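Local atomic coordinates of endoglucanase, glycoside hydrolase family 5 protein (Cytophaga hutchinsonii, PDB entry 5IHS), a protein that probably hydrolyses internal beta-1,4-glucosidic bonds of cellulose as a periplasmic TIM-barrel endoglucanase, and so serves growth on crystalline cellulose. Residues D100-K103 / M104-M107; K181-V184 / Y185-T188; H226-E229 / L230-E233; L315-D318 / D319-K323. One frame throughout, in Å; residues are numbered along the deposited sequence.

Interaction 1 (D100-K103 / M104-M107)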
ATOM      1  N   ASP A 100       3.767  13.697  16.437  1.00 13.69           N
ATOM      2  CA  ASP A 100       4.541  14.603  15.593  1.00 15.11           C
ATOM      3  C   ASP A 100       5.673  13.876  14.879  1.00 13.47           C
ATOM      4  O   ASP A 100       5.909  14.101  13.686  1.00 13.09           O
ATOM      5  CB  ASP A 100       5.089  15.754  16.433  1.00 19.35           C
ATOM      6  CG  ASP A 100       3.991  16.631  17.000  1.00 24.65           C
ATOM      7  OD1 ASP A 100       2.970  16.816  16.306  1.00 26.45           O
ATOM      8  OD2 ASP A 100       4.148  17.141  18.132  1.00 27.38           O
ATOM      9  N   THR A 101       6.382  12.995  15.587  1.00 12.92           N
ATOM     10  CA  THR A 101       7.510  12.296  14.983  1.00 12.94           C
ATOM     11  C   THR A 101       7.051  11.368  13.862  1.00 10.94           C
ATOM     12  O   THR A 101       7.657  11.324  12.788  1.00 10.99           O
ATOM     13  CB  THR A 101       8.264  11.517  16.058  1.00 15.68           C
ATOM     14  OG1 THR A 101       8.759  12.435  17.038  1.00 17.71           O
ATOM     15  CG2 THR A 101       9.428  10.738  15.466  1.00 16.38           C
ATOM     16  N   GLU A 102       5.986  10.605  14.094  1.00  9.88           N
ATOM     17  CA  GLU A 102       5.575   9.640  13.081  1.00  9.44           C
ATOM     18  C   GLU A 102       4.923  10.332  11.890  1.00  9.40           C
ATOM     19  O   GLU A 102       5.152   9.940  10.742  1.00  9.28           O
ATOM     20  CB  GLU A 102       4.694   8.554  13.697  1.00  9.93           C
ATOM     21  CG  GLU A 102       5.423   7.719  14.765  1.00 10.24           C
ATOM     22  CD  GLU A 102       6.807   7.225  14.320  1.00 10.70           C
ATOM     23  OE1 GLU A 102       6.895   6.502  13.305  1.00 10.95           O
ATOM     24  OE2 GLU A 102       7.810   7.588  14.976  1.00 12.60           O
ATOM     25  N   LYS A 103       4.130  11.375  12.135  1.00  9.62           N
ATOM     26  CA  LYS A 103       3.557  12.131  11.030  1.00  9.95           C
ATOM     27  C   LYS A 103       4.649  12.788  10.196  1.00  9.18           C
ATOM     28  O   LYS A 103       4.537  12.861   8.970  1.00  9.88           O
ATOM     29  CB  LYS A 103       2.584  13.168  11.589  1.00 12.77           C
ATOM     30  CG  LYS A 103       1.938  14.103  10.590  1.00 17.45           C
ATOM     31  CD  LYS A 103       1.116  15.161  11.349  1.00 21.61           C
ATOM     32  CE  LYS A 103       0.739  16.367  10.492  1.00 24.51           C
ATOM     33  NZ  LYS A 103       0.016  17.433  11.232  1.00 25.82           N
ATOM     34  N   MET A 104       5.721  13.265  10.841  1.00  8.84           N
ATOM     35  CA  MET A 104       6.823  13.872  10.101  1.00  9.61           C
ATOM     36  C   MET A 104       7.423  12.889   9.102  1.00  9.15           C
ATOM     37  O   MET A 104       7.713  13.257   7.955  1.00  9.27           O
ATOM     38  CB  MET A 104       7.897  14.354  11.083  1.00 11.40           C
ATOM     39  CG  MET A 104       9.134  14.944  10.424  1.00 13.85           C
ATOM     40  SD  MET A 104      10.547  15.096  11.534  1.00 16.88           S
ATOM     41  CE  MET A 104      10.966  13.360  11.778  1.00 19.52           C
ATOM     42  N   LYS A 105       7.641  11.637   9.527  1.00  8.55           N
ATOM     43  CA  LYS A 105       8.216  10.627   8.642  1.00  8.73           C
ATOM     44  C   LYS A 105       7.311  10.380   7.445  1.00  8.15           C
ATOM     45  O   LYS A 105       7.788  10.243   6.309  1.00  8.47           O
ATOM     46  CB  LYS A 105       8.429   9.318   9.402  1.00  9.76           C
ATOM     47  CG  LYS A 105       9.464   9.378  10.491  1.00 11.23           C
ATOM     48  CD  LYS A 105       9.401   8.124  11.350  1.00 12.56           C
ATOM     49  CE  LYS A 105      10.346   8.191  12.521  1.00 13.18           C
ATOM     50  NZ  LYS A 105      10.082   7.084  13.453  1.00 11.67           N
ATOM     51  N   VAL A 106       6.002  10.273   7.687  1.00  8.29           N
ATOM     52  CA  VAL A 106       5.052  10.105   6.589  1.00  8.42           C
ATOM     53  C   VAL A 106       5.147  11.275   5.620  1.00  8.11           C
ATOM     54  O   VAL A 106       5.215  11.087   4.399  1.00  7.73           O
ATOM     55  CB  VAL A 106       3.622   9.944   7.136  1.00  8.86           C
ATOM     56  CG1 VAL A 106       2.597   9.986   6.009  1.00  9.38           C
ATOM     57  CG2 VAL A 106       3.487   8.671   7.934  1.00  9.82           C
ATOM     58  N   MET A 107       5.127  12.499   6.151  1.00  8.08           N
ATOM     59  CA  MET A 107       5.139  13.670   5.286  1.00  8.72           C
ATOM     60  C   MET A 107       6.432  13.774   4.490  1.00  8.32           C
ATOM     61  O   MET A 107       6.417  14.247   3.351  1.00  8.52           O
ATOM     62  CB  MET A 107       4.892  14.935   6.100  1.00  9.35           C
ATOM     63  CG  MET A 107       3.471  15.013   6.636  1.00 10.65           C
ATOM     64  SD  MET A 107       3.040  16.582   7.376  1.00 13.63           S
ATOM     65  CE  MET A 107       4.194  16.631   8.736  1.00 15.00           C
TER

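Interaction 2 (K181-V184 / Y185-T188)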
ATOM      1  N   LYS A 181     -14.278  12.542   7.007  1.00 11.11           N
ATOM      2  CA  LYS A 181     -13.286  13.551   7.360  1.00 11.00           C
ATOM      3  C   LYS A 181     -12.341  13.854   6.199  1.00 10.74           C
ATOM      4  O   LYS A 181     -12.029  15.020   5.928  1.00 11.67           O
ATOM      5  CB  LYS A 181     -12.520  13.121   8.606  1.00 12.22           C
ATOM      6  CG  LYS A 181     -13.360  13.122   9.877  1.00 13.59           C
ATOM      7  CD  LYS A 181     -13.616  14.535  10.393  1.00 16.76           C
ATOM      8  CE  LYS A 181     -14.387  14.531  11.699  1.00 19.87           C
ATOM      9  NZ  LYS A 181     -15.802  14.213  11.466  1.00 22.27           N
ATOM     10  N   ILE A 182     -11.865  12.822   5.502  1.00 10.11           N
ATOM     11  CA  ILE A 182     -10.991  13.046   4.353  1.00  9.62           C
ATOM     12  C   ILE A 182     -11.703  13.874   3.291  1.00  9.80           C
ATOM     13  O   ILE A 182     -11.128  14.806   2.711  1.00 10.50           O
ATOM     14  CB  ILE A 182     -10.518  11.698   3.782  1.00  9.06           C
ATOM     15  CG1 ILE A 182      -9.555  11.015   4.757  1.00  8.88           C
ATOM     16  CG2 ILE A 182      -9.841  11.898   2.434  1.00  9.41           C
ATOM     17  CD1 ILE A 182      -9.229   9.581   4.384  1.00  8.16           C
ATOM     18  N   ARG A 183     -12.961  13.528   3.010  1.00 10.01           N
ATOM     19  CA  ARG A 183     -13.720  14.126   1.923  1.00 11.18           C
ATOM     20  C   ARG A 183     -14.085  15.589   2.175  1.00 12.61           C
ATOM     21  O   ARG A 183     -14.480  16.278   1.227  1.00 14.23           O
ATOM     22  CB  ARG A 183     -14.951  13.253   1.622  1.00 11.59           C
ATOM     23  CG  ARG A 183     -14.602  11.882   1.043  1.00 12.42           C
ATOM     24  CD  ARG A 183     -14.096  12.000  -0.386  1.00 13.16           C
ATOM     25  NE  ARG A 183     -13.792  10.704  -0.992  1.00 12.36           N
ATOM     26  CZ  ARG A 183     -12.633  10.335  -1.532  1.00 11.20           C
ATOM     27  NH1 ARG A 183     -11.579  11.147  -1.544  1.00 11.62           N
ATOM     28  NH2 ARG A 183     -12.534   9.112  -2.064  1.00 10.65           N
ATOM     29  N   VAL A 184     -13.942  16.094   3.406  1.00 12.63           N
ATOM     30  CA  VAL A 184     -14.066  17.537   3.632  1.00 14.10           C
ATOM     31  C   VAL A 184     -13.065  18.286   2.769  1.00 13.97           C
ATOM     32  O   VAL A 184     -13.363  19.359   2.232  1.00 15.68           O
ATOM     33  CB  VAL A 184     -13.855  17.873   5.125  1.00 14.60           C
ATOM     34  CG1 VAL A 184     -13.772  19.382   5.351  1.00 15.32           C
ATOM     35  CG2 VAL A 184     -14.948  17.275   5.986  1.00 15.37           C
ATOM     36  N   TYR A 185     -11.847  17.750   2.652  1.00 12.33           N
ATOM     37  CA  TYR A 185     -10.725  18.442   2.037  1.00 12.89           C
ATOM     38  C   TYR A 185     -10.226  17.803   0.754  1.00 13.56           C
ATOM     39  O   TYR A 185      -9.545  18.475  -0.022  1.00 16.01           O
ATOM     40  CB  TYR A 185      -9.536  18.496   3.011  1.00 13.42           C
ATOM     41  CG  TYR A 185      -9.818  19.270   4.264  1.00 14.60           C
ATOM     42  CD1 TYR A 185      -9.917  20.651   4.228  1.00 16.25           C
ATOM     43  CD2 TYR A 185      -9.975  18.632   5.484  1.00 15.86           C
ATOM     44  CE1 TYR A 185     -10.186  21.379   5.366  1.00 17.73           C
ATOM     45  CE2 TYR A 185     -10.249  19.357   6.640  1.00 17.61           C
ATOM     46  CZ  TYR A 185     -10.348  20.729   6.571  1.00 18.68           C
ATOM     47  OH  TYR A 185     -10.615  21.475   7.699  1.00 20.92           O
ATOM     48  N   ASP A 186     -10.493  16.525   0.533  1.00 12.14           N
ATOM     49  CA  ASP A 186      -9.957  15.801  -0.616  1.00 11.53           C
ATOM     50  C   ASP A 186     -11.129  15.057  -1.233  1.00 12.01           C
ATOM     51  O   ASP A 186     -11.548  14.012  -0.728  1.00 12.39           O
ATOM     52  CB  ASP A 186      -8.856  14.845  -0.193  1.00 11.15           C
ATOM     53  CG  ASP A 186      -8.173  14.196  -1.374  1.00 10.93           C
ATOM     54  OD1 ASP A 186      -8.846  13.993  -2.414  1.00 12.18           O
ATOM     55  OD2 ASP A 186      -6.958  13.892  -1.255  1.00 11.05           O
ATOM     56  N   THR A 187     -11.672  15.606  -2.315  1.00 13.26           N
ATOM     57  CA  THR A 187     -12.960  15.120  -2.786  1.00 15.52           C
ATOM     58  C   THR A 187     -12.861  13.823  -3.575  1.00 14.55           C
ATOM     59  O   THR A 187     -13.823  13.046  -3.568  1.00 15.45           O
ATOM     60  CB  THR A 187     -13.683  16.190  -3.603  1.00 19.58           C
ATOM     61  OG1 THR A 187     -12.925  16.504  -4.773  1.00 22.35           O
ATOM     62  CG2 THR A 187     -13.852  17.446  -2.787  1.00 20.17           C
ATOM     63  N   THR A 188     -11.740  13.547  -4.258  1.00 13.57           N
ATOM     64  CA  THR A 188     -11.708  12.391  -5.157  1.00 13.21           C
ATOM     65  C   THR A 188     -10.546  11.419  -5.019  1.00 11.15           C
ATOM     66  O   THR A 188     -10.630  10.341  -5.617  1.00 11.34           O
ATOM     67  CB  THR A 188     -11.770  12.819  -6.631  1.00 15.74           C
ATOM     68  OG1 THR A 188     -10.590  13.552  -6.972  1.00 17.88           O
ATOM     69  CG2 THR A 188     -13.010  13.657  -6.907  1.00 16.36           C
TER

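Interaction 3 (H226-E229 / L230-E233)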
ATOM      1  N   HIS A 226      -0.561 -18.312   1.619  1.00  9.67           N
ATOM      2  CA  HIS A 226      -1.798 -18.023   0.902  1.00  9.71           C
ATOM      3  C   HIS A 226      -1.626 -18.347  -0.572  1.00  9.62           C
ATOM      4  O   HIS A 226      -0.754 -17.782  -1.240  1.00 10.40           O
ATOM      5  CB  HIS A 226      -2.152 -16.549   1.053  1.00  9.79           C
ATOM      6  CG  HIS A 226      -2.213 -16.101   2.469  1.00 10.32           C
ATOM      7  ND1 HIS A 226      -1.538 -14.992   2.923  1.00 10.09           N
ATOM      8  CD2 HIS A 226      -2.843 -16.633   3.545  1.00 11.47           C
ATOM      9  CE1 HIS A 226      -1.766 -14.848   4.216  1.00 10.85           C
ATOM     10  NE2 HIS A 226      -2.555 -15.830   4.618  1.00 11.54           N
ATOM     11  N   LYS A 227      -2.468 -19.244  -1.073  1.00 10.20           N
ATOM     12  CA  LYS A 227      -2.342 -19.750  -2.431  1.00 10.31           C
ATOM     13  C   LYS A 227      -3.677 -19.640  -3.162  1.00  9.87           C
ATOM     14  O   LYS A 227      -4.326 -18.593  -3.094  1.00  9.88           O
ATOM     15  CB  LYS A 227      -1.739 -21.155  -2.410  1.00 12.84           C
ATOM     16  CG  LYS A 227      -0.419 -21.178  -1.646  1.00 14.90           C
ATOM     17  CD  LYS A 227       0.230 -22.527  -1.681  1.00 18.20           C
ATOM     18  CE  LYS A 227       1.230 -22.693  -0.551  1.00 20.80           C
ATOM     19  NZ  LYS A 227       2.493 -21.982  -0.755  1.00 21.91           N
ATOM     20  N   GLN A 228      -4.104 -20.682  -3.873  1.00 10.17           N
ATOM     21  CA  GLN A 228      -5.267 -20.519  -4.743  1.00 10.80           C
ATOM     22  C   GLN A 228      -6.536 -20.187  -3.963  1.00 10.16           C
ATOM     23  O   GLN A 228      -7.404 -19.485  -4.484  1.00 10.35           O
ATOM     24  CB  GLN A 228      -5.471 -21.769  -5.594  1.00 12.32           C
ATOM     25  CG  GLN A 228      -6.570 -21.631  -6.623  1.00 13.37           C
ATOM     26  CD  GLN A 228      -6.268 -20.553  -7.642  1.00 14.55           C
ATOM     27  OE1 GLN A 228      -5.130 -20.417  -8.101  1.00 15.23           O
ATOM     28  NE2 GLN A 228      -7.283 -19.775  -7.997  1.00 15.59           N
ATOM     29  N   GLU A 229      -6.669 -20.665  -2.723  1.00 10.66           N
ATOM     30  CA  GLU A 229      -7.880 -20.373  -1.958  1.00 10.64           C
ATOM     31  C   GLU A 229      -8.079 -18.868  -1.764  1.00  9.39           C
ATOM     32  O   GLU A 229      -9.214 -18.374  -1.809  1.00  9.84           O
ATOM     33  CB  GLU A 229      -7.855 -21.107  -0.620  1.00 12.96           C
ATOM     34  CG  GLU A 229      -6.957 -20.516   0.446  1.00 17.83           C
ATOM     35  CD  GLU A 229      -5.468 -20.547   0.131  1.00 20.80           C
ATOM     36  OE1 GLU A 229      -5.014 -21.319  -0.746  1.00 22.74           O
ATOM     37  OE2 GLU A 229      -4.740 -19.793   0.798  1.00 20.87           O
ATOM     38  N   LEU A 230      -6.998 -18.121  -1.540  1.00  8.79           N
ATOM     39  CA  LEU A 230      -7.145 -16.678  -1.378  1.00  8.31           C
ATOM     40  C   LEU A 230      -7.331 -15.971  -2.723  1.00  8.43           C
ATOM     41  O   LEU A 230      -8.045 -14.961  -2.786  1.00  8.52           O
ATOM     42  CB  LEU A 230      -5.986 -16.100  -0.551  1.00  8.18           C
ATOM     43  CG  LEU A 230      -6.153 -14.639  -0.117  1.00  8.25           C
ATOM     44  CD1 LEU A 230      -7.365 -14.433   0.782  1.00  9.02           C
ATOM     45  CD2 LEU A 230      -4.893 -14.146   0.600  1.00  8.14           C
ATOM     46  N   ARG A 231      -6.735 -16.486  -3.809  1.00  8.61           N
ATOM     47  CA  ARG A 231      -7.078 -15.971  -5.131  1.00  8.96           C
ATOM     48  C   ARG A 231      -8.555 -16.185  -5.428  1.00  9.13           C
ATOM     49  O   ARG A 231      -9.204 -15.322  -6.025  1.00  9.83           O
ATOM     50  CB  ARG A 231      -6.206 -16.610  -6.211  1.00  9.25           C
ATOM     51  CG  ARG A 231      -4.760 -16.141  -6.178  1.00 10.11           C
ATOM     52  CD  ARG A 231      -3.968 -16.605  -7.405  1.00 10.71           C
ATOM     53  NE  ARG A 231      -3.634 -18.026  -7.373  1.00 10.59           N
ATOM     54  CZ  ARG A 231      -2.590 -18.551  -6.741  1.00 10.28           C
ATOM     55  NH1 ARG A 231      -1.753 -17.785  -6.056  1.00 11.09           N
ATOM     56  NH2 ARG A 231      -2.375 -19.861  -6.800  1.00 11.08           N
ATOM     57  N   ASN A 232      -9.118 -17.315  -4.988  1.00  9.02           N
ATOM     58  CA  ASN A 232     -10.540 -17.558  -5.206  1.00  9.58           C
ATOM     59  C   ASN A 232     -11.399 -16.576  -4.419  1.00  9.43           C
ATOM     60  O   ASN A 232     -12.429 -16.102  -4.921  1.00  9.56           O
ATOM     61  CB  ASN A 232     -10.903 -18.993  -4.817  1.00 11.45           C
ATOM     62  CG  ASN A 232     -10.354 -20.022  -5.771  1.00 13.90           C
ATOM     63  OD1 ASN A 232      -9.970 -19.705  -6.894  1.00 14.73           O
ATOM     64  ND2 ASN A 232     -10.315 -21.274  -5.325  1.00 15.16           N
ATOM     65  N   GLU A 233     -10.999 -16.266  -3.180  1.00  8.97           N
ATOM     66  CA  GLU A 233     -11.682 -15.239  -2.396  1.00  8.69           C
ATOM     67  C   GLU A 233     -11.659 -13.904  -3.132  1.00  8.39           C
ATOM     68  O   GLU A 233     -12.681 -13.213  -3.237  1.00  8.35           O
ATOM     69  CB  GLU A 233     -10.994 -15.133  -1.027  1.00  9.51           C
ATOM     70  CG  GLU A 233     -11.428 -13.982  -0.115  1.00  9.89           C
ATOM     71  CD  GLU A 233     -12.747 -14.215   0.587  1.00 10.66           C
ATOM     72  OE1 GLU A 233     -13.212 -15.380   0.619  1.00 13.62           O
ATOM     73  OE2 GLU A 233     -13.309 -13.225   1.110  1.00 10.78           O
TER

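Interaction 4 (L315-D318 / D319-K323)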
ATOM      1  N   LEU A 315      13.921 -10.607  -6.289  1.00  7.54           N
ATOM      2  CA  LEU A 315      12.746 -11.079  -7.014  1.00  8.04           C
ATOM      3  C   LEU A 315      11.794  -9.925  -7.299  1.00  7.67           C
ATOM      4  O   LEU A 315      11.321  -9.738  -8.428  1.00  7.85           O
ATOM      5  CB  LEU A 315      12.051 -12.159  -6.180  1.00  8.50           C
ATOM      6  CG  LEU A 315      10.844 -12.841  -6.820  1.00 10.02           C
ATOM      7  CD1 LEU A 315      10.607 -14.170  -6.116  1.00 14.32           C
ATOM      8  CD2 LEU A 315       9.581 -11.994  -6.745  1.00 11.82           C
ATOM      9  N   VAL A 316      11.498  -9.136  -6.269  1.00  6.73           N
ATOM     10  CA  VAL A 316      10.513  -8.069  -6.389  1.00  6.85           C
ATOM     11  C   VAL A 316      11.036  -6.939  -7.265  1.00  6.41           C
ATOM     12  O   VAL A 316      10.303  -6.392  -8.102  1.00  6.98           O
ATOM     13  CB  VAL A 316      10.148  -7.597  -4.973  1.00  8.96           C
ATOM     14  CG1 VAL A 316       9.383  -6.310  -4.993  1.00 10.01           C
ATOM     15  CG2 VAL A 316       9.418  -8.721  -4.245  1.00  8.87           C
ATOM     16  N   ARG A 317      12.302  -6.555  -7.069  1.00  6.46           N
ATOM     17  CA  ARG A 317      12.904  -5.506  -7.889  1.00  7.30           C
ATOM     18  C   ARG A 317      12.946  -5.912  -9.353  1.00  7.12           C
ATOM     19  O   ARG A 317      12.666  -5.097 -10.247  1.00  7.40           O
ATOM     20  CB  ARG A 317      14.311  -5.178  -7.384  1.00  7.64           C
ATOM     21  CG  ARG A 317      15.041  -4.151  -8.220  1.00  8.88           C
ATOM     22  CD  ARG A 317      16.421  -3.845  -7.619  1.00 10.29           C
ATOM     23  NE  ARG A 317      17.252  -3.012  -8.477  1.00  9.80           N
ATOM     24  CZ  ARG A 317      18.010  -3.467  -9.475  1.00  9.85           C
ATOM     25  NH1 ARG A 317      18.055  -4.761  -9.778  1.00 10.88           N
ATOM     26  NH2 ARG A 317      18.708  -2.610 -10.199  1.00 11.36           N
ATOM     27  N   ASP A 318      13.275  -7.171  -9.633  1.00  7.42           N
ATOM     28  CA  ASP A 318      13.299  -7.611 -11.021  1.00  8.35           C
ATOM     29  C   ASP A 318      11.912  -7.507 -11.654  1.00  8.15           C
ATOM     30  O   ASP A 318      11.785  -7.091 -12.815  1.00  8.72           O
ATOM     31  CB  ASP A 318      13.813  -9.046 -11.113  1.00  9.75           C
ATOM     32  CG  ASP A 318      15.327  -9.178 -10.897  1.00 12.19           C
ATOM     33  OD1 ASP A 318      16.044  -8.150 -10.832  1.00 13.38           O
ATOM     34  OD2 ASP A 318      15.805 -10.346 -10.822  1.00 13.98           O
ATOM     35  N   ASP A 319      10.859  -7.881 -10.912  1.00  7.74           N
ATOM     36  CA  ASP A 319       9.493  -7.765 -11.429  1.00  8.07           C
ATOM     37  C   ASP A 319       9.120  -6.306 -11.686  1.00  7.68           C
ATOM     38  O   ASP A 319       8.537  -5.983 -12.727  1.00  7.81           O
ATOM     39  CB  ASP A 319       8.516  -8.447 -10.464  1.00  8.36           C
ATOM     40  CG  ASP A 319       7.053  -8.264 -10.854  1.00  8.93           C
ATOM     41  OD1 ASP A 319       6.587  -9.025 -11.735  1.00 10.21           O
ATOM     42  OD2 ASP A 319       6.369  -7.363 -10.291  1.00  9.21           O
ATOM     43  N   LEU A 320       9.463  -5.405 -10.761  1.00  7.33           N
ATOM     44  CA  LEU A 320       9.197  -3.978 -10.965  1.00  7.33           C
ATOM     45  C   LEU A 320       9.900  -3.444 -12.206  1.00  7.32           C
ATOM     46  O   LEU A 320       9.302  -2.712 -13.005  1.00  7.79           O
ATOM     47  CB  LEU A 320       9.641  -3.170  -9.747  1.00  7.58           C
ATOM     48  CG  LEU A 320       8.810  -3.366  -8.480  1.00  7.94           C
ATOM     49  CD1 LEU A 320       9.477  -2.702  -7.300  1.00  9.50           C
ATOM     50  CD2 LEU A 320       7.417  -2.833  -8.659  1.00  9.58           C
ATOM     51  N   ARG A 321      11.185  -3.757 -12.362  1.00  7.63           N
ATOM     52  CA  ARG A 321      11.934  -3.236 -13.499  1.00  8.10           C
ATOM     53  C   ARG A 321      11.354  -3.755 -14.807  1.00  8.80           C
ATOM     54  O   ARG A 321      11.235  -3.010 -15.786  1.00  9.75           O
ATOM     55  CB  ARG A 321      13.411  -3.599 -13.334  1.00  8.37           C
ATOM     56  CG  ARG A 321      14.094  -2.737 -12.276  1.00  8.76           C
ATOM     57  CD  ARG A 321      15.463  -3.245 -11.831  1.00  9.17           C
ATOM     58  NE  ARG A 321      16.489  -3.264 -12.862  1.00 10.21           N
ATOM     59  CZ  ARG A 321      17.260  -2.231 -13.181  1.00 10.37           C
ATOM     60  NH1 ARG A 321      17.109  -1.047 -12.599  1.00 11.43           N
ATOM     61  NH2 ARG A 321      18.189  -2.388 -14.111  1.00 11.52           N
ATOM     62  N   LEU A 322      10.980  -5.027 -14.838  1.00  9.21           N
ATOM     63  CA  LEU A 322      10.439  -5.639 -16.037  1.00 10.01           C
ATOM     64  C   LEU A 322       9.097  -5.034 -16.417  1.00 10.08           C
ATOM     65  O   LEU A 322       8.852  -4.751 -17.596  1.00 11.62           O
ATOM     66  CB  LEU A 322      10.273  -7.127 -15.770  1.00 12.05           C
ATOM     67  CG  LEU A 322       9.607  -7.938 -16.861  1.00 15.91           C
ATOM     68  CD1 LEU A 322      10.533  -8.012 -18.052  1.00 17.95           C
ATOM     69  CD2 LEU A 322       9.270  -9.324 -16.347  1.00 17.75           C
ATOM     70  N   LYS A 323       8.208  -4.849 -15.449  1.00  9.20           N
ATOM     71  CA  LYS A 323       6.840  -4.457 -15.753  1.00  9.94           C
ATOM     72  C   LYS A 323       6.630  -2.960 -15.767  1.00  8.93           C
ATOM     73  O   LYS A 323       5.845  -2.459 -16.581  1.00 10.30           O
ATOM     74  CB  LYS A 323       5.895  -5.120 -14.769  1.00 12.12           C
ATOM     75  CG  LYS A 323       5.955  -6.608 -14.975  1.00 13.66           C
ATOM     76  CD  LYS A 323       4.977  -7.331 -14.138  1.00 14.09           C
ATOM     77  CE  LYS A 323       5.011  -8.813 -14.402  1.00 13.09           C
ATOM     78  NZ  LYS A 323       4.372  -9.474 -13.253  1.00 11.87           N
TER
HETATM   79  O   HOH W   1       7.348  -6.368  -7.879  1.00  8.23           O
HETATM   80  O   HOH W   2      16.392  -6.237 -13.197  1.00 17.17           O

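Interaction 1 (D100-K103 / M104-M107)
Helix 99-116 is the crossover helix of the beta-alpha-beta unit formed with strands 83-89 and 119-125 of the TIM barrel. Near its start, Glu102 and Lys105, three residues apart, form a salt bridge. Glu102 OE2 lies 2.8 Å from Lys105 NZ and uses its syn lone pair. Glu102 OE1 takes a longer, weak bond from the same nitrogen, at 3.2 Å. The two side chains run side by side and point the same way. Glu102 folds back at chi2 (-48°), while Lys105 stays extended, and this brings the carboxylate to the ammonium. Ser60 fixes the pair from outside: its OG bonds Glu102 OE1 and its O bonds Lys105 NZ. The aliphatic part of Lys105 also passes the methyl of Thr101, with Thr101 CG2 4.0 Å from Lys105 CE.

A second pair, Lys103 and Met107, meets one turn apart. Lys103 is stretched out with CG anti to the backbone N (chi1 177°). The bent end of Met107 comes against it, with Met107 SD 3.9 Å from Lys103 CE. In the backbone, Met107 N bonds Lys103 O at 2.9 Å.

Lys103 NZ goes on to a salt bridge with Glu142, while Met107 packs on Met143, Lys146 and Tyr147 of the next helix, 133-147. Glu102 and Val106 lean instead on Met88 of strand 83-89.

Interaction 2 (K181-V184 / Y185-T188)
In the last turn of helix 167-185, Ile182 O accepts both Tyr185 N at 3.0 Å and Asp186 N at 2.8 Å; Asp186 N lies in the carbonyl plane and Tyr185 N above it. Past this point the chain opens out at Asp186. Its carbonyl turns back to Arg183, where Arg183 CA makes a CH...O contact with Asp186 O at 3.4 Å.

The side chain of Arg183 follows the same route. It bends at chi2 (-71°), which carries the guanidinium over to the outgoing chain. Arg183 NH1 then donates to Asp186 O at 3.0 Å in a nearly straight bond, 166° at the hydrogen. The acceptor lies at the guanidinium edge, in its plane. Thr187 O sits over one face of the same group, toward the rim.

This is the C-terminal end of the helix, where the chain leads on to barrel strand 191-193. Arg183 also donates to Asn189 O through NH1 and to Gln213 O through NH2, so this one guanidinium serves three carbonyls. Asp186 OD2 is bonded by Tyr155 OH and Asn189 ND2. Asp186 OD1 stays 4.0 Å from Arg183 NH1, beyond a salt bridge.

Val184 and Tyr185 point the same way. Val184 CG1 stands over the centre of the Tyr185 ring in a CH-pi contact, 3.7 Å from the centroid. Ile182 is buried and packs on Ile191 and on Phe140 of helix 133-147.

Interaction 3 (H226-E229 / L230-E233)
Gln228 bends at chi2 (63°) and Arg231 at chi3 (-74°); these bends bring the amide and guanidinium together one turn apart, their planes 66° from each other. Arg231 grips Gln228 OE1 side-on, with NE at 2.9 Å and NH2 at 3.1 Å. The oxygen lies at the guanidinium edge. Both nitrogens approach from one face of the amide plane. The other end of the amide is used too: Gln228 NE2 donates to Asn232 OD1 at 2.9 Å. These bonds fix the rotation of the Gln228 amide. Arg231 NH1 has a further partner in Glu264, a salt bridge, and the guanidinium makes a cation-pi contact with Trp268.

At the helix start, Lys227 is the N-cap residue, and Lys227 O accepts Arg231 N at 3.3 Å. Glu229 turns back, and its OE2 accepts Lys227 N at 3.0 Å. Leu230 CD2 packs against His226 CB at 3.7 Å. Leu230 also packs on Leu219 and Phe221.

The arrangement is the N-terminal turn of a TIM-barrel helix, 228-239, in the unit strand 215-221, helix 228-239, strand 244-249.

Interaction 4 (L315-D318 / D319-K323)
Arg317 and Arg321, one turn apart on helix 311-329, lie flat on each other. Their guanidinium planes are 12° apart and their centres 4.0 Å apart. The stack is offset. Arg321 CD sits over the centre of the Arg317 group, 3.5 Å from Arg317 CZ, while Arg317 NH2 lies over one face of the Arg321 group, displaced toward its rim. Arg317 runs straight out from the helix, extended as far as NE. Arg321 bends at chi3 (64°), which turns its flat end nearly parallel to its neighbour. Two like charges thus come close, with Arg317 NH2 3.3 Å from Arg321 NH1. Asp78 probably offsets this, since its OD2 forms a salt bridge with Arg317 NE and its O accepts Arg321 NH1.

A water at the edge of the Arg321 group accepts Arg321 NE at 3.0 Å and donates to Asp318 OD1, 3.1 Å away.

On another side of the helix, Asp319 OD1 forms a salt bridge with Lys323 NZ at 2.7 Å through its syn lone pair. A second water donates to both Asp319 OD2 and Val316 O, tying the carboxylate to the preceding turn. Among outer partners, Lys314 and Asp273 form salt bridges with Asp318 OD2 and Lys323 NZ, and Tyr279 OH bonds Asp319 OD2.

Val316 and Leu320 pack on Met55 and Arg53 of barrel strand 53-57, while Leu315, Asp319 and Lys323 touch Tyr269 of helix 262-274.

How the interactions relate
All four contacts are local, between adjoining segments, so none closes a long loop. They follow in series along the chain, without nesting or crossing. Interaction 1 comes first, early in helix 99-116. Interaction 2 follows at the end of helix 167-185, its nearest atoms about 11 Å from those of interaction 1. Both border helix 133-147. Interaction 3 starts helix 228-239, on the opposite side of the chain's centre from interaction 1. Interaction 4, on helix 311-329 after the last barrel strand, ends the series. Interactions 3 and 4 share helix 262-274 as a neighbour. All four contacts lie on or at the end of helices in the layer round the eight-stranded barrel.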